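Guanylate kinase (Stenotrophomonas maltophilia, PDB 6WCT) catalyses the ATP-dependent phosphorylation of GMP to GDP, a step that probably serves the recycling of GMP and, indirectly, of cGMP. Local coordinates at residues F55-M60 against V73-F78. Numbering follows the deposited sequence.
Sequences FTSRAM and VSAEKF. With 5GP (guanosine-5'-monophosphate), chain E.
Val73 N donates to Thr56 O at 3.0 Å in a nearly straight bond (170°), joining the end of strand 55-56 to Val73, just ahead of helix 75-83. One residue on, Ser57 CA points its hydrogen at Val73 O (3.2 Å), and a water donates to both that oxygen and Arg58 O. Ser57 CB lies against Ala75 CA at 3.6 Å, in the first turn of the helix, whose N-cap Ser74 accepts from Lys77 N through OG. Phe55 can be followed outward: CB touches Phe78 CE2 (3.7 Å); CG sits anti to the carbonyl carbon (chi1 -77°), from where the ring reaches Val73; CD2 meets Val73 CG1 at 4.0 Å and CE2 at 4.2 Å, the methyl lying in the ring plane at its edge. Phe78 turns its own edge to the Phe55 backbone and stacks with Phe87 and Trp97. At the strand end, Thr56 OG1 accepts from Arg58 N in an ST turn and is also hydrogen-bonded to Trp97 O. Arg58 reaches GMP through NE to O3P (3.0 Å) and NH2 to O1P (2.9 Å). Backbone bond, water and apolar packing thus tie the helix start to the turn carrying Arg58, which probably helps neutralise the phosphate.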
# COMPACT_ATOMS: atom_id res chain seq x y z
N PHE A 55 14.17 -20.06 -13.64
CA PHE A 55 15.26 -20.85 -14.20
C PHE A 55 16.58 -20.28 -13.71
O PHE A 55 16.70 -19.08 -13.45
CB PHE A 55 15.21 -20.81 -15.74
CG PHE A 55 14.17 -21.70 -16.33
CD1 PHE A 55 12.83 -21.32 -16.35
CD2 PHE A 55 14.51 -22.93 -16.85
CE1 PHE A 55 11.87 -22.14 -16.86
CE2 PHE A 55 13.55 -23.77 -17.38
CZ PHE A 55 12.22 -23.37 -17.37
N THR A 56 17.58 -21.14 -13.54
CA THR A 56 18.92 -20.68 -13.20
C THR A 56 19.92 -21.69 -13.71
O THR A 56 19.65 -22.89 -13.74
CB THR A 56 19.11 -20.50 -11.69
OG1 THR A 56 20.38 -19.91 -11.43
CG2 THR A 56 19.09 -21.86 -10.99
N SER A 57 21.09 -21.19 -14.13
CA SER A 57 22.19 -22.06 -14.49
C SER A 57 23.19 -22.24 -13.36
O SER A 57 24.19 -22.93 -13.54
CB SER A 57 22.90 -21.55 -15.75
OG SER A 57 23.54 -20.31 -15.51
N ARG A 58 22.96 -21.60 -12.21
CA ARG A 58 23.85 -21.81 -11.09
C ARG A 58 23.70 -23.23 -10.56
O ARG A 58 22.69 -23.91 -10.76
CB ARG A 58 23.60 -20.78 -9.98
CG ARG A 58 22.41 -21.05 -9.05
CD ARG A 58 22.79 -20.53 -7.67
NE ARG A 58 21.69 -20.27 -6.75
CZ ARG A 58 21.06 -21.22 -6.06
NH1 ARG A 58 21.40 -22.49 -6.22
NH2 ARG A 58 20.09 -20.90 -5.22
N ALA A 59 24.76 -23.71 -9.91
CA ALA A 59 24.76 -25.06 -9.35
C ALA A 59 23.79 -25.16 -8.18
O ALA A 59 23.59 -24.21 -7.43
CB ALA A 59 26.18 -25.45 -8.91
N MET A 60 23.20 -26.34 -8.03
CA MET A 60 22.29 -26.60 -6.93
C MET A 60 23.03 -26.57 -5.60
O MET A 60 24.15 -27.07 -5.48
CB MET A 60 21.64 -27.98 -7.11
CG MET A 60 20.63 -28.07 -8.24
SD MET A 60 19.94 -29.73 -8.37
CE MET A 60 18.77 -29.62 -7.02
N VAL A 73 19.09 -25.55 -14.89
CA VAL A 73 19.49 -26.00 -16.21
C VAL A 73 20.97 -25.66 -16.41
O VAL A 73 21.60 -25.01 -15.57
CB VAL A 73 18.64 -25.37 -17.33
CG1 VAL A 73 17.20 -25.82 -17.18
CG2 VAL A 73 18.79 -23.85 -17.33
N SER A 74 21.52 -26.15 -17.51
CA SER A 74 22.90 -25.82 -17.83
C SER A 74 22.98 -24.38 -18.32
O SER A 74 21.98 -23.77 -18.70
CB SER A 74 23.44 -26.77 -18.90
OG SER A 74 22.83 -26.50 -20.15
N ALA A 75 24.20 -23.82 -18.28
CA ALA A 75 24.38 -22.49 -18.84
C ALA A 75 24.09 -22.48 -20.33
O ALA A 75 23.45 -21.56 -20.85
CB ALA A 75 25.80 -21.99 -18.55
N GLU A 76 24.51 -23.54 -21.04
CA GLU A 76 24.26 -23.64 -22.47
C GLU A 76 22.76 -23.70 -22.76
O GLU A 76 22.27 -23.03 -23.67
CB GLU A 76 24.96 -24.88 -23.05
N LYS A 77 22.02 -24.49 -21.97
CA LYS A 77 20.58 -24.53 -22.16
C LYS A 77 19.95 -23.18 -21.84
O LYS A 77 19.06 -22.71 -22.56
CB LYS A 77 19.96 -25.60 -21.27
CG LYS A 77 18.44 -25.64 -21.31
CD LYS A 77 17.93 -26.07 -22.67
CE LYS A 77 16.42 -26.29 -22.64
NZ LYS A 77 15.87 -26.80 -23.93
N PHE A 78 20.39 -22.54 -20.75
CA PHE A 78 19.84 -21.24 -20.41
C PHE A 78 20.11 -20.24 -21.52
O PHE A 78 19.20 -19.52 -21.94
CB PHE A 78 20.42 -20.75 -19.09
CG PHE A 78 19.66 -19.61 -18.49
CD1 PHE A 78 19.77 -18.33 -19.03
CD2 PHE A 78 18.84 -19.81 -17.40
CE1 PHE A 78 19.07 -17.27 -18.48
CE2 PHE A 78 18.14 -18.75 -16.84
CZ PHE A 78 18.25 -17.48 -17.39
P 5GP E . 19.99 -17.26 -5.00
O1P 5GP E . 18.87 -18.26 -4.98
O2P 5GP E . 20.76 -17.11 -3.69
O3P 5GP E . 20.98 -17.45 -6.13
O5' 5GP E . 19.36 -15.86 -5.33
C5' 5GP E . 20.17 -14.80 -5.81
C4' 5GP E . 19.31 -13.66 -6.27
O4' 5GP E . 18.74 -13.99 -7.56
C3' 5GP E . 18.11 -13.36 -5.34
O3' 5GP E . 17.96 -11.96 -5.18
C2' 5GP E . 16.92 -13.87 -6.15
O2' 5GP E . 15.70 -13.22 -5.87
C1' 5GP E . 17.40 -13.61 -7.56
N9 5GP E . 16.67 -14.36 -8.57
C8 5GP E . 15.99 -15.53 -8.38
N7 5GP E . 15.26 -15.88 -9.41
C5 5GP E . 15.50 -14.88 -10.35
C6 5GP E . 14.96 -14.68 -11.63
O6 5GP E . 14.13 -15.39 -12.19
N1 5GP E . 15.42 -13.52 -12.22
C2 5GP E . 16.31 -12.64 -11.64
N2 5GP E . 16.63 -11.55 -12.34
N3 5GP E . 16.82 -12.82 -10.43
C4 5GP E . 16.38 -13.95 -9.84
O HOH W 1 21.92 -25.60 -12.84